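PDB 6EWH: centrosomal protein 120 from Oreochromis niloticus, which is a centriole and cilium protein that probably supports ciliogenesis, represented here by its second C2 domain (C2B). Local coordinates for residues A[120-126]-A[149-154]; A[34-38]-A[172-176]; A[39-45]-A[168-173]. The protein carries 1 engineered substitution. All blocks are in the same frame, centred on the assembly; numbering follows the deposited sequence.

Contact 1 (A[120-126]-A[149-154]); sequences SLGSTDV and FILQPP
The seam of a C2-type beta-sandwich runs between residues 120-126, on an edge strand of the four-stranded sheet, and residues 149-154, where the edge strand of the other sheet runs out into a loop; S123 and Q152 join the two as a single antiparallel hydrogen-bonded pair. Q152 N reaches S123 O at 2.8 Å in a nearly straight bond (174° at the hydrogen), and S123 N returns to Q152 O at 3.0 Å from well above that carbonyl plane. A water that also touches S123 OG donates to the same Q152 O. Next along, T124 adds a side-chain bond: chi1 of -169° swings OG1 away from the backbone N and onto I150 O, 2.7 Å away and far out of the carbonyl plane. With a valine here, I150 O would probably lose this hydroxyl donor, leaving the backbone bonds between S123 and Q152 as the polar link between the segments. The methyl CG2 of T124 lies instead between F149 CB and L151 CD2. L121 and G122, both opposite L114 of the neighbouring strand 110-116, form a classic beta bulge, and G122 CA comes within 3.1 Å of Q152 O. Farther on, V126 meets F149 in a CH-pi contact: CG2 stands over the centre of the ring, 4.0 Å from its centroid and 2° off the normal. V126 also packs on I112 and V176, and F149 on V174, so this pair reaches into the space between the sheets. L151 brings CD2 to 3.6 Å from S123 C.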
ATOM      1  N   SER A 120      -4.889  -5.502 -14.071  1.00 28.02           N
ATOM      2  CA  SER A 120      -5.116  -5.666 -12.645  1.00 26.84           C
ATOM      3  C   SER A 120      -5.964  -6.912 -12.437  1.00 26.96           C
ATOM      4  O   SER A 120      -7.055  -7.030 -13.004  1.00 31.73           O
ATOM      5  CB  SER A 120      -5.814  -4.443 -12.053  1.00 27.68           C
ATOM      6  OG  SER A 120      -6.156  -4.681 -10.700  1.00 27.64           O
ATOM      7  N   LEU A 121      -5.452  -7.840 -11.645  1.00 24.97           N
ATOM      8  CA  LEU A 121      -6.193  -9.031 -11.263  1.00 27.52           C
ATOM      9  C   LEU A 121      -7.025  -8.819 -10.013  1.00 29.86           C
ATOM     10  O   LEU A 121      -7.936  -9.605  -9.740  1.00 28.18           O
ATOM     11  CB  LEU A 121      -5.206 -10.160 -10.992  1.00 26.25           C
ATOM     12  CG  LEU A 121      -4.397 -10.621 -12.203  1.00 31.17           C
ATOM     13  CD1 LEU A 121      -3.397 -11.682 -11.787  1.00 33.75           C
ATOM     14  CD2 LEU A 121      -5.336 -11.158 -13.267  1.00 37.27           C
ATOM     15  N   GLY A 122      -6.737  -7.791  -9.243  1.00 28.09           N
ATOM     16  CA  GLY A 122      -7.484  -7.566  -8.030  1.00 27.05           C
ATOM     17  C   GLY A 122      -6.852  -6.435  -7.265  1.00 26.87           C
ATOM     18  O   GLY A 122      -5.694  -6.089  -7.518  1.00 25.45           O
ATOM     19  N   SER A 123      -7.599  -5.836  -6.345  1.00 27.02           N
ATOM     20  CA  SER A 123      -7.057  -4.735  -5.574  1.00 26.47           C
ATOM     21  C   SER A 123      -7.618  -4.777  -4.164  1.00 25.10           C
ATOM     22  O   SER A 123      -8.617  -5.442  -3.880  1.00 26.53           O
ATOM     23  CB  SER A 123      -7.338  -3.384  -6.241  1.00 30.33           C
ATOM     24  OG  SER A 123      -8.728  -3.109  -6.236  1.00 32.67           O
ATOM     25  N   THR A 124      -6.964  -4.052  -3.275  1.00 26.78           N
ATOM     26  CA  THR A 124      -7.458  -3.949  -1.915  1.00 27.63           C
ATOM     27  C   THR A 124      -7.282  -2.514  -1.444  1.00 26.67           C
ATOM     28  O   THR A 124      -6.373  -1.807  -1.886  1.00 27.19           O
ATOM     29  CB  THR A 124      -6.773  -4.967  -0.982  1.00 28.77           C
ATOM     30  OG1 THR A 124      -7.469  -5.016   0.270  1.00 31.58           O
ATOM     31  CG2 THR A 124      -5.313  -4.593  -0.732  1.00 28.48           C
ATOM     32  N   ASP A 125      -8.182  -2.087  -0.565  1.00 30.11           N
ATOM     33  CA  ASP A 125      -8.192  -0.734  -0.024  1.00 26.53           C
ATOM     34  C   ASP A 125      -7.460  -0.720   1.306  1.00 28.79           C
ATOM     35  O   ASP A 125      -7.815  -1.474   2.221  1.00 28.64           O
ATOM     36  CB  ASP A 125      -9.635  -0.301   0.255  1.00 31.42           C
ATOM     37  CG  ASP A 125     -10.329   0.253  -0.959  1.00 50.87           C
ATOM     38  OD1 ASP A 125     -10.032  -0.203  -2.077  1.00 55.51           O
ATOM     39  OD2 ASP A 125     -11.174   1.157  -0.787  1.00 60.21           O
ATOM     40  N   VAL A 126      -6.472   0.164   1.430  1.00 27.19           N
ATOM     41  CA  VAL A 126      -5.708   0.322   2.662  1.00 29.35           C
ATOM     42  C   VAL A 126      -5.901   1.750   3.152  1.00 27.15           C
ATOM     43  O   VAL A 126      -5.502   2.706   2.477  1.00 33.40           O
ATOM     44  CB  VAL A 126      -4.223   0.002   2.451  1.00 31.15           C
ATOM     45  CG1 VAL A 126      -3.477   0.165   3.749  1.00 35.92           C
ATOM     46  CG2 VAL A 126      -4.073  -1.424   1.920  1.00 33.66           C
ATOM     47  N   PHE A 149      -5.125  -7.824   4.266  1.00 26.81           N
ATOM     48  CA  PHE A 149      -6.160  -7.188   3.471  1.00 26.60           C
ATOM     49  C   PHE A 149      -6.622  -8.128   2.365  1.00 27.85           C
ATOM     50  O   PHE A 149      -5.821  -8.871   1.792  1.00 29.02           O
ATOM     51  CB  PHE A 149      -5.595  -5.896   2.883  1.00 28.63           C
ATOM     52  CG  PHE A 149      -5.320  -4.835   3.918  1.00 27.82           C
ATOM     53  CD1 PHE A 149      -6.326  -3.976   4.325  1.00 32.59           C
ATOM     54  CD2 PHE A 149      -4.063  -4.705   4.497  1.00 27.75           C
ATOM     55  CE1 PHE A 149      -6.086  -2.993   5.279  1.00 31.45           C
ATOM     56  CE2 PHE A 149      -3.817  -3.724   5.458  1.00 31.56           C
ATOM     57  CZ  PHE A 149      -4.826  -2.871   5.850  1.00 32.94           C
ATOM     58  N   ILE A 150      -7.930  -8.124   2.082  1.00 26.48           N
ATOM     59  CA  ILE A 150      -8.500  -9.011   1.075  1.00 25.63           C
ATOM     60  C   ILE A 150      -8.447  -8.356  -0.298  1.00 26.13           C
ATOM     61  O   ILE A 150      -8.906  -7.221  -0.476  1.00 29.00           O
ATOM     62  CB  ILE A 150      -9.943  -9.389   1.439  1.00 29.06           C
ATOM     63  CG1 ILE A 150      -9.989  -9.922   2.862  1.00 30.62           C
ATOM     64  CG2 ILE A 150     -10.481 -10.395   0.431  1.00 29.65           C
ATOM     65  CD1 ILE A 150      -9.246 -11.211   3.041  1.00 41.22           C
ATOM     66  N   LEU A 151      -7.915  -9.081  -1.279  1.00 25.78           N
ATOM     67  CA  LEU A 151      -7.891  -8.618  -2.659  1.00 24.94           C
ATOM     68  C   LEU A 151      -9.206  -8.985  -3.343  1.00 30.56           C
ATOM     69  O   LEU A 151      -9.646 -10.136  -3.275  1.00 34.23           O
ATOM     70  CB  LEU A 151      -6.714  -9.233  -3.414  1.00 25.30           C
ATOM     71  CG  LEU A 151      -5.342  -8.662  -3.016  1.00 22.92           C
ATOM     72  CD1 LEU A 151      -4.226  -9.648  -3.417  1.00 27.93           C
ATOM     73  CD2 LEU A 151      -5.109  -7.303  -3.656  1.00 27.68           C
ATOM     74  N   GLN A 152      -9.819  -8.005  -4.007  1.00 28.27           N
ATOM     75  CA  GLN A 152     -11.088  -8.193  -4.700  1.00 32.08           C
ATOM     76  C   GLN A 152     -10.865  -8.134  -6.199  1.00 28.71           C
ATOM     77  O   GLN A 152     -10.269  -7.164  -6.689  1.00 28.84           O
ATOM     78  CB  GLN A 152     -12.085  -7.087  -4.297  1.00 29.89           C
ATOM     79  CG  GLN A 152     -12.498  -7.112  -2.835  1.00 36.58           C
ATOM     80  CD  GLN A 152     -13.344  -8.320  -2.493  1.00 33.07           C
ATOM     81  OE1 GLN A 152     -13.838  -9.010  -3.380  1.00 38.06           O
ATOM     82  NE2 GLN A 152     -13.514  -8.584  -1.204  1.00 37.72           N
ATOM     83  N   PRO A 153     -11.369  -9.104  -6.958  1.00 34.40           N
ATOM     84  CA  PRO A 153     -11.270  -9.039  -8.422  1.00 34.00           C
ATOM     85  C   PRO A 153     -12.202  -7.974  -8.971  1.00 34.08           C
ATOM     86  O   PRO A 153     -13.206  -7.618  -8.335  1.00 30.27           O
ATOM     87  CB  PRO A 153     -11.732 -10.436  -8.856  1.00 37.85           C
ATOM     88  CG  PRO A 153     -12.685 -10.848  -7.783  1.00 39.17           C
ATOM     89  CD  PRO A 153     -12.101 -10.299  -6.503  1.00 34.33           C
ATOM     90  N   PRO A 154     -11.920  -7.454 -10.166  1.00 34.25           N
ATOM     91  CA  PRO A 154     -12.752  -6.382 -10.727  1.00 37.10           C
ATOM     92  C   PRO A 154     -14.080  -6.858 -11.308  1.00 39.12           C
ATOM     93  O   PRO A 154     -14.885  -6.022 -11.734  1.00 53.77           O
ATOM     94  CB  PRO A 154     -11.847  -5.798 -11.821  1.00 43.20           C
ATOM     95  CG  PRO A 154     -11.025  -6.960 -12.274  1.00 40.41           C
ATOM     96  CD  PRO A 154     -10.798  -7.819 -11.051  1.00 38.35           C
TER
HETATM   97  O   HOH W   1     -10.317  -4.943  -7.852  1.00 43.81           O

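Contact 2 (A[34-38]-A[172-176]); sequences SVTVA and LGVAV
T36 sets its side chain beside A175, its hydrogen-bonded partner across the strands, with CB 4.3 Å from A175 CB and 3.8 Å from A175 O. From there the branches part. With chi1 at -57°, OG1 lies anti to the carbonyl carbon and takes up a water at 2.8 Å, which also bonds S34 OG and donates to A175 O; a weak hydrogen bond links OG1 to R88 on the adjoining strand as well. The methyl CG2 is anti to the backbone N. Since T36 N also donates to A175 O, at 2.8 Å and in the carbonyl plane, this oxygen is gripped by an amide and a water together. A175 N answers to T36 O, and A38 N bonds G173 O at 2.8 Å in an almost straight line (174° at the hydrogen). Segments 34-38 and 172-176 run antiparallel at 157°; they lie on strands 29-41 and 171-180, interior neighbours in one sheet of the C2 beta-sandwich, the sheet that also holds 143-150. On the face turned from T36 and A175, the side chains of V35, V37, V174 and V176 point into the core between the sheets. V35 crosses V174 at a slant, CG1 to CG1 at 4.0 Å, and that same V174 methyl rests 3.5 Å from T36 O. V35 and V176, a non-hydrogen-bonded pair, lie side by side and point the same way. Y64, L66 and L110 of the opposing sheet receive V35, I112 receives V174, and L172 reaches both F62 and I112.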
ATOM      1  N   SER A  34       5.487   5.157   4.738  1.00 20.31           N
ATOM      2  CA  SER A  34       5.958   3.955   4.069  0.82 20.28           C
ATOM      3  C   SER A  34       4.854   2.918   3.954  1.00 20.88           C
ATOM      4  O   SER A  34       3.936   2.843   4.782  1.00 22.29           O
ATOM      5  CB  SER A  34       7.154   3.312   4.785  0.82 22.57           C
ATOM      6  OG  SER A  34       6.797   2.884   6.078  0.82 22.74           O
ATOM      7  N   VAL A  35       4.960   2.120   2.895  1.00 19.69           N
ATOM      8  CA  VAL A  35       4.050   1.009   2.624  1.00 20.51           C
ATOM      9  C   VAL A  35       4.907  -0.232   2.427  1.00 20.26           C
ATOM     10  O   VAL A  35       5.851  -0.216   1.627  1.00 21.18           O
ATOM     11  CB  VAL A  35       3.227   1.266   1.354  1.00 19.70           C
ATOM     12  CG1 VAL A  35       2.305   0.064   1.066  1.00 21.55           C
ATOM     13  CG2 VAL A  35       2.414   2.537   1.494  1.00 21.77           C
ATOM     14  N   THR A  36       4.586  -1.304   3.146  1.00 20.79           N
ATOM     15  CA  THR A  36       5.313  -2.564   3.022  1.00 20.64           C
ATOM     16  C   THR A  36       4.328  -3.651   2.626  1.00 21.73           C
ATOM     17  O   THR A  36       3.308  -3.852   3.301  1.00 23.72           O
ATOM     18  CB  THR A  36       6.001  -2.951   4.332  1.00 22.25           C
ATOM     19  OG1 THR A  36       6.884  -1.915   4.741  1.00 23.76           O
ATOM     20  CG2 THR A  36       6.783  -4.266   4.144  1.00 24.77           C
ATOM     21  N   VAL A  37       4.626  -4.334   1.531  1.00 20.51           N
ATOM     22  CA  VAL A  37       3.901  -5.541   1.146  0.61 21.04           C
ATOM     23  C   VAL A  37       4.701  -6.734   1.653  1.00 22.53           C
ATOM     24  O   VAL A  37       5.853  -6.948   1.256  1.00 23.01           O
ATOM     25  CB  VAL A  37       3.618  -5.600  -0.365  0.61 22.14           C
ATOM     26  CG1 VAL A  37       2.718  -4.431  -0.772  0.61 25.51           C
ATOM     27  CG2 VAL A  37       4.907  -5.615  -1.207  0.61 23.91           C
ATOM     28  N   ALA A  38       4.106  -7.485   2.575  1.00 24.77           N
ATOM     29  CA  ALA A  38       4.840  -8.465   3.375  1.00 28.89           C
ATOM     30  C   ALA A  38       4.679  -9.916   2.932  1.00 23.57           C
ATOM     31  O   ALA A  38       5.651 -10.683   3.000  1.00 27.87           O
ATOM     32  CB  ALA A  38       4.453  -8.325   4.852  1.00 29.75           C
ATOM     33  N   LEU A 172      -3.427 -10.112   1.227  1.00 23.14           N
ATOM     34  CA  LEU A 172      -2.127  -9.445   1.117  1.00 22.97           C
ATOM     35  C   LEU A 172      -1.800  -8.816   2.461  1.00 24.34           C
ATOM     36  O   LEU A 172      -2.560  -7.979   2.955  1.00 25.90           O
ATOM     37  CB  LEU A 172      -2.187  -8.352   0.048  1.00 24.56           C
ATOM     38  CG  LEU A 172      -0.873  -7.611  -0.216  1.00 24.41           C
ATOM     39  CD1 LEU A 172       0.151  -8.587  -0.763  1.00 29.04           C
ATOM     40  CD2 LEU A 172      -1.088  -6.474  -1.185  1.00 28.42           C
ATOM     41  N   GLY A 173      -0.676  -9.210   3.051  1.00 22.29           N
ATOM     42  CA  GLY A 173      -0.227  -8.564   4.270  1.00 25.82           C
ATOM     43  C   GLY A 173       0.429  -7.226   3.968  1.00 23.95           C
ATOM     44  O   GLY A 173       1.381  -7.173   3.186  1.00 23.56           O
ATOM     45  N   VAL A 174      -0.107  -6.140   4.526  1.00 21.21           N
ATOM     46  CA  VAL A 174       0.415  -4.793   4.287  1.00 22.75           C
ATOM     47  C   VAL A 174       0.631  -4.091   5.618  1.00 22.42           C
ATOM     48  O   VAL A 174      -0.202  -4.183   6.523  1.00 24.46           O
ATOM     49  CB  VAL A 174      -0.551  -3.966   3.421  1.00 23.94           C
ATOM     50  CG1 VAL A 174       0.034  -2.590   3.106  1.00 25.75           C
ATOM     51  CG2 VAL A 174      -0.903  -4.699   2.138  1.00 24.66           C
ATOM     52  N   ALA A 175       1.726  -3.341   5.716  1.00 22.11           N
ATOM     53  CA  ALA A 175       1.942  -2.436   6.832  1.00 23.64           C
ATOM     54  C   ALA A 175       2.149  -1.039   6.276  1.00 21.70           C
ATOM     55  O   ALA A 175       2.983  -0.840   5.387  1.00 23.44           O
ATOM     56  CB  ALA A 175       3.178  -2.846   7.636  1.00 25.82           C
ATOM     57  N   VAL A 176       1.393  -0.076   6.786  1.00 22.44           N
ATOM     58  CA  VAL A 176       1.593   1.333   6.466  0.60 21.83           C
ATOM     59  C   VAL A 176       2.060   2.034   7.730  1.00 22.23           C
ATOM     60  O   VAL A 176       1.483   1.836   8.804  1.00 23.66           O
ATOM     61  CB  VAL A 176       0.322   1.990   5.895  0.60 24.57           C
ATOM     62  CG1 VAL A 176      -0.046   1.356   4.558  0.60 25.23           C
ATOM     63  CG2 VAL A 176      -0.841   1.895   6.884  0.60 23.65           C
TER
HETATM   64  O   HOH W   2       5.682   0.320   5.858  1.00 27.11           O

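Contact 3 (A[39-45]-A[168-173]); sequences FATKLEQ and LQPTLG
Strand residues 39-41 and 171-173 run antiparallel at 167° with axes 4.7 Å apart, and T41 and T171 make a hydrogen-bonded pair in which each N donates to the other's O. Two residues away along each strand, G173 N donates to F39 O at 2.8 Å. The ring of F39 leans over the backbone of G173 on the face away from the core: chi1 of 67° puts CG between the backbone N and the carbonyl carbon, which lays the ring across the neighbouring strand so that G173 CA sits 3.9 Å from its centroid, 24° off the normal and shifted toward the rim at CE1. With no side chain on G173, the ring can lie directly against its CA in this CH-pi contact. On the other face of the sheet L172 CD1 comes to 3.3 Å from F39 O and also touches A40 CB, joining the core of the C2 beta-sandwich. Here strand 29-41 ends: K42, in the left-handed backbone region, turns the chain into a 3-10 segment that begins at L43 and folds back over residues 168-170, where the chain enters strand 171-180. P170 is wedged into this turn, with CG 3.5 Å from K42 O, CB against L43 CD2, and CD 3.2 Å from Q45 OE1. L43 carries the apolar packing on to L79 and L151. The Q45 side chain, extended beyond CG, crosses that of P170 at about a right angle; NE2 donates to L168 O, though at 2.4 Å the bond is too short to be trusted in detail. K42 crosses the L168 side chain with its aliphatic part, CE lying 3.7 Å from L168 CD1.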
ATOM      1  N   PHE A  39       3.489 -10.323   2.495  1.00 23.35           N
ATOM      2  CA  PHE A  39       3.219 -11.715   2.140  1.00 24.62           C
ATOM      3  C   PHE A  39       1.851 -11.752   1.472  1.00 27.40           C
ATOM      4  O   PHE A  39       1.109 -10.766   1.493  1.00 24.68           O
ATOM      5  CB  PHE A  39       3.209 -12.624   3.374  1.00 28.77           C
ATOM      6  CG  PHE A  39       2.066 -12.355   4.316  1.00 31.52           C
ATOM      7  CD1 PHE A  39       2.194 -11.436   5.342  1.00 31.70           C
ATOM      8  CD2 PHE A  39       0.859 -13.031   4.179  1.00 46.59           C
ATOM      9  CE1 PHE A  39       1.145 -11.191   6.212  1.00 36.31           C
ATOM     10  CE2 PHE A  39      -0.194 -12.781   5.036  1.00 49.57           C
ATOM     11  CZ  PHE A  39      -0.050 -11.861   6.054  1.00 43.22           C
ATOM     12  N   ALA A  40       1.516 -12.909   0.893  1.00 24.63           N
ATOM     13  CA  ALA A  40       0.205 -13.085   0.284  1.00 23.50           C
ATOM     14  C   ALA A  40      -0.159 -14.560   0.315  1.00 26.75           C
ATOM     15  O   ALA A  40       0.710 -15.430   0.391  1.00 28.61           O
ATOM     16  CB  ALA A  40       0.186 -12.595  -1.165  1.00 24.17           C
ATOM     17  N   THR A  41      -1.465 -14.829   0.243  1.00 29.14           N
ATOM     18  CA  THR A  41      -1.905 -16.203   0.072  0.56 30.94           C
ATOM     19  C   THR A  41      -3.218 -16.232  -0.695  1.00 26.83           C
ATOM     20  O   THR A  41      -3.907 -15.224  -0.863  1.00 25.95           O
ATOM     21  CB  THR A  41      -1.961 -17.003   1.387  0.56 33.20           C
ATOM     22  OG1 THR A  41      -2.154 -18.393   1.087  0.56 31.70           O
ATOM     23  CG2 THR A  41      -3.098 -16.532   2.260  0.56 36.20           C
ATOM     24  N   LYS A  42      -3.500 -17.415  -1.241  1.00 25.66           N
ATOM     25  CA  LYS A  42      -4.715 -17.691  -2.029  1.00 29.29           C
ATOM     26  C   LYS A  42      -4.849 -16.805  -3.268  1.00 25.55           C
ATOM     27  O   LYS A  42      -5.960 -16.582  -3.762  1.00 27.78           O
ATOM     28  CB  LYS A  42      -5.991 -17.646  -1.180  1.00 30.71           C
ATOM     29  CG  LYS A  42      -5.980 -18.593   0.005  1.00 34.85           C
ATOM     30  CD  LYS A  42      -5.887 -20.049  -0.449  1.00 44.34           C
ATOM     31  CE  LYS A  42      -5.854 -20.995   0.742  1.00 47.75           C
ATOM     32  NZ  LYS A  42      -5.683 -22.408   0.329  1.00 55.58           N
ATOM     33  N   LEU A  43      -3.725 -16.309  -3.800  1.00 25.07           N
ATOM     34  CA  LEU A  43      -3.803 -15.440  -4.973  1.00 25.33           C
ATOM     35  C   LEU A  43      -4.322 -16.159  -6.210  1.00 28.75           C
ATOM     36  O   LEU A  43      -4.839 -15.501  -7.123  1.00 26.87           O
ATOM     37  CB  LEU A  43      -2.436 -14.816  -5.269  1.00 23.73           C
ATOM     38  CG  LEU A  43      -1.829 -13.964  -4.160  1.00 22.05           C
ATOM     39  CD1 LEU A  43      -0.541 -13.334  -4.691  1.00 26.10           C
ATOM     40  CD2 LEU A  43      -2.802 -12.883  -3.657  1.00 24.95           C
ATOM     41  N   GLU A  44      -4.200 -17.489  -6.259  1.00 29.02           N
ATOM     42  CA  GLU A  44      -4.604 -18.221  -7.453  1.00 31.36           C
ATOM     43  C   GLU A  44      -6.091 -18.078  -7.738  1.00 28.76           C
ATOM     44  O   GLU A  44      -6.511 -18.261  -8.888  1.00 30.55           O
ATOM     45  CB  GLU A  44      -4.214 -19.699  -7.343  1.00 35.07           C
ATOM     46  CG  GLU A  44      -5.055 -20.492  -6.355  1.00 33.29           C
ATOM     47  CD  GLU A  44      -4.559 -20.392  -4.921  1.00 38.24           C
ATOM     48  OE1 GLU A  44      -3.616 -19.621  -4.658  1.00 33.30           O
ATOM     49  OE2 GLU A  44      -5.109 -21.102  -4.051  1.00 41.53           O
ATOM     50  N   GLN A  45      -6.893 -17.721  -6.732  1.00 29.80           N
ATOM     51  CA  GLN A  45      -8.314 -17.488  -6.968  1.00 33.74           C
ATOM     52  C   GLN A  45      -8.560 -16.334  -7.926  1.00 32.67           C
ATOM     53  O   GLN A  45      -9.652 -16.238  -8.493  1.00 33.36           O
ATOM     54  CB  GLN A  45      -9.033 -17.164  -5.664  1.00 35.11           C
ATOM     55  CG  GLN A  45      -9.025 -18.257  -4.643  1.00 44.13           C
ATOM     56  CD  GLN A  45      -9.796 -17.861  -3.412  1.00 43.69           C
ATOM     57  OE1 GLN A  45     -10.551 -16.888  -3.431  1.00 41.09           O
ATOM     58  NE2 GLN A  45      -9.611 -18.607  -2.330  1.00 46.98           N
ATOM     59  N   LEU A 168     -11.571 -19.137   2.340  1.00 36.01           N
ATOM     60  CA  LEU A 168     -10.227 -18.558   2.348  1.00 40.04           C
ATOM     61  C   LEU A 168     -10.058 -17.728   1.081  1.00 39.45           C
ATOM     62  O   LEU A 168     -10.121 -18.262  -0.031  1.00 50.09           O
ATOM     63  CB  LEU A 168      -9.184 -19.672   2.414  1.00 47.46           C
ATOM     64  CG  LEU A 168      -9.280 -20.634   3.608  1.00 55.74           C
ATOM     65  CD1 LEU A 168      -8.204 -21.710   3.535  1.00 58.68           C
ATOM     66  CD2 LEU A 168      -9.193 -19.871   4.920  1.00 54.69           C
ATOM     67  N   GLN A 169      -9.858 -16.426   1.234  1.00 30.87           N
ATOM     68  CA  GLN A 169      -9.842 -15.511   0.106  0.51 30.05           C
ATOM     69  C   GLN A 169      -8.438 -14.974  -0.135  1.00 27.78           C
ATOM     70  O   GLN A 169      -7.545 -15.132   0.707  1.00 30.60           O
ATOM     71  CB  GLN A 169     -10.852 -14.365   0.321  0.51 34.29           C
ATOM     72  CG  GLN A 169     -12.236 -14.688  -0.290  0.51 41.29           C
ATOM     73  CD  GLN A 169     -13.134 -13.468  -0.530  0.51 40.39           C
ATOM     74  OE1 GLN A 169     -13.028 -12.786  -1.554  0.51 30.85           O
ATOM     75  NE2 GLN A 169     -14.050 -13.221   0.399  0.51 48.53           N
ATOM     76  N   PRO A 170      -8.190 -14.379  -1.305  1.00 30.21           N
ATOM     77  CA  PRO A 170      -6.862 -13.818  -1.573  1.00 26.18           C
ATOM     78  C   PRO A 170      -6.553 -12.705  -0.591  1.00 30.87           C
ATOM     79  O   PRO A 170      -7.344 -11.783  -0.395  1.00 27.22           O
ATOM     80  CB  PRO A 170      -6.982 -13.271  -2.998  1.00 26.01           C
ATOM     81  CG  PRO A 170      -8.151 -13.915  -3.577  1.00 32.46           C
ATOM     82  CD  PRO A 170      -9.088 -14.181  -2.460  1.00 33.39           C
ATOM     83  N   THR A 171      -5.378 -12.785   0.011  1.00 25.49           N
ATOM     84  CA  THR A 171      -5.017 -11.935   1.123  0.85 24.20           C
ATOM     85  C   THR A 171      -3.622 -11.379   0.874  1.00 23.07           C
ATOM     86  O   THR A 171      -2.755 -12.101   0.373  1.00 25.92           O
ATOM     87  CB  THR A 171      -5.025 -12.803   2.380  0.85 28.75           C
ATOM     88  OG1 THR A 171      -6.342 -13.352   2.556  0.85 29.56           O
ATOM     89  CG2 THR A 171      -4.635 -12.013   3.587  0.85 25.87           C
ATOM     90  N   LEU A 172      -3.427 -10.112   1.227  1.00 23.14           N
ATOM     91  CA  LEU A 172      -2.127  -9.445   1.117  1.00 22.97           C
ATOM     92  C   LEU A 172      -1.800  -8.816   2.461  1.00 24.34           C
ATOM     93  O   LEU A 172      -2.560  -7.979   2.955  1.00 25.90           O
ATOM     94  CB  LEU A 172      -2.187  -8.352   0.048  1.00 24.56           C
ATOM     95  CG  LEU A 172      -0.873  -7.611  -0.216  1.00 24.41           C
ATOM     96  CD1 LEU A 172       0.151  -8.587  -0.763  1.00 29.04           C
ATOM     97  CD2 LEU A 172      -1.088  -6.474  -1.185  1.00 28.42           C
ATOM     98  N   GLY A 173      -0.676  -9.210   3.051  1.00 22.29           N
ATOM     99  CA  GLY A 173      -0.227  -8.564   4.270  1.00 25.82           C
ATOM    100  C   GLY A 173       0.429  -7.226   3.968  1.00 23.95           C
ATOM    101  O   GLY A 173       1.381  -7.173   3.186  1.00 23.56           O
TER

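Contacts 2 and 3 are successive lengths of one strand pairing, 29-41 with 171-180: they share L172 and G173, and their centres lie 14 Å apart. Both segments of contact 1 fall between those strands in the sequence; its centre is 10 Å from contact 3 and 14 Å from contact 2. It uses the end of strand 143-150, the next neighbour of 171-180 in the same sheet, and ties it to the edge of the four-stranded sheet. F149 O with L172 N and L151 N with P170 O, both probable hydrogen bonds, connect these regions. Contacts 2 and 3 thus join an early and a late strand within one sheet, while contact 1 joins that sheet to the other at their edges.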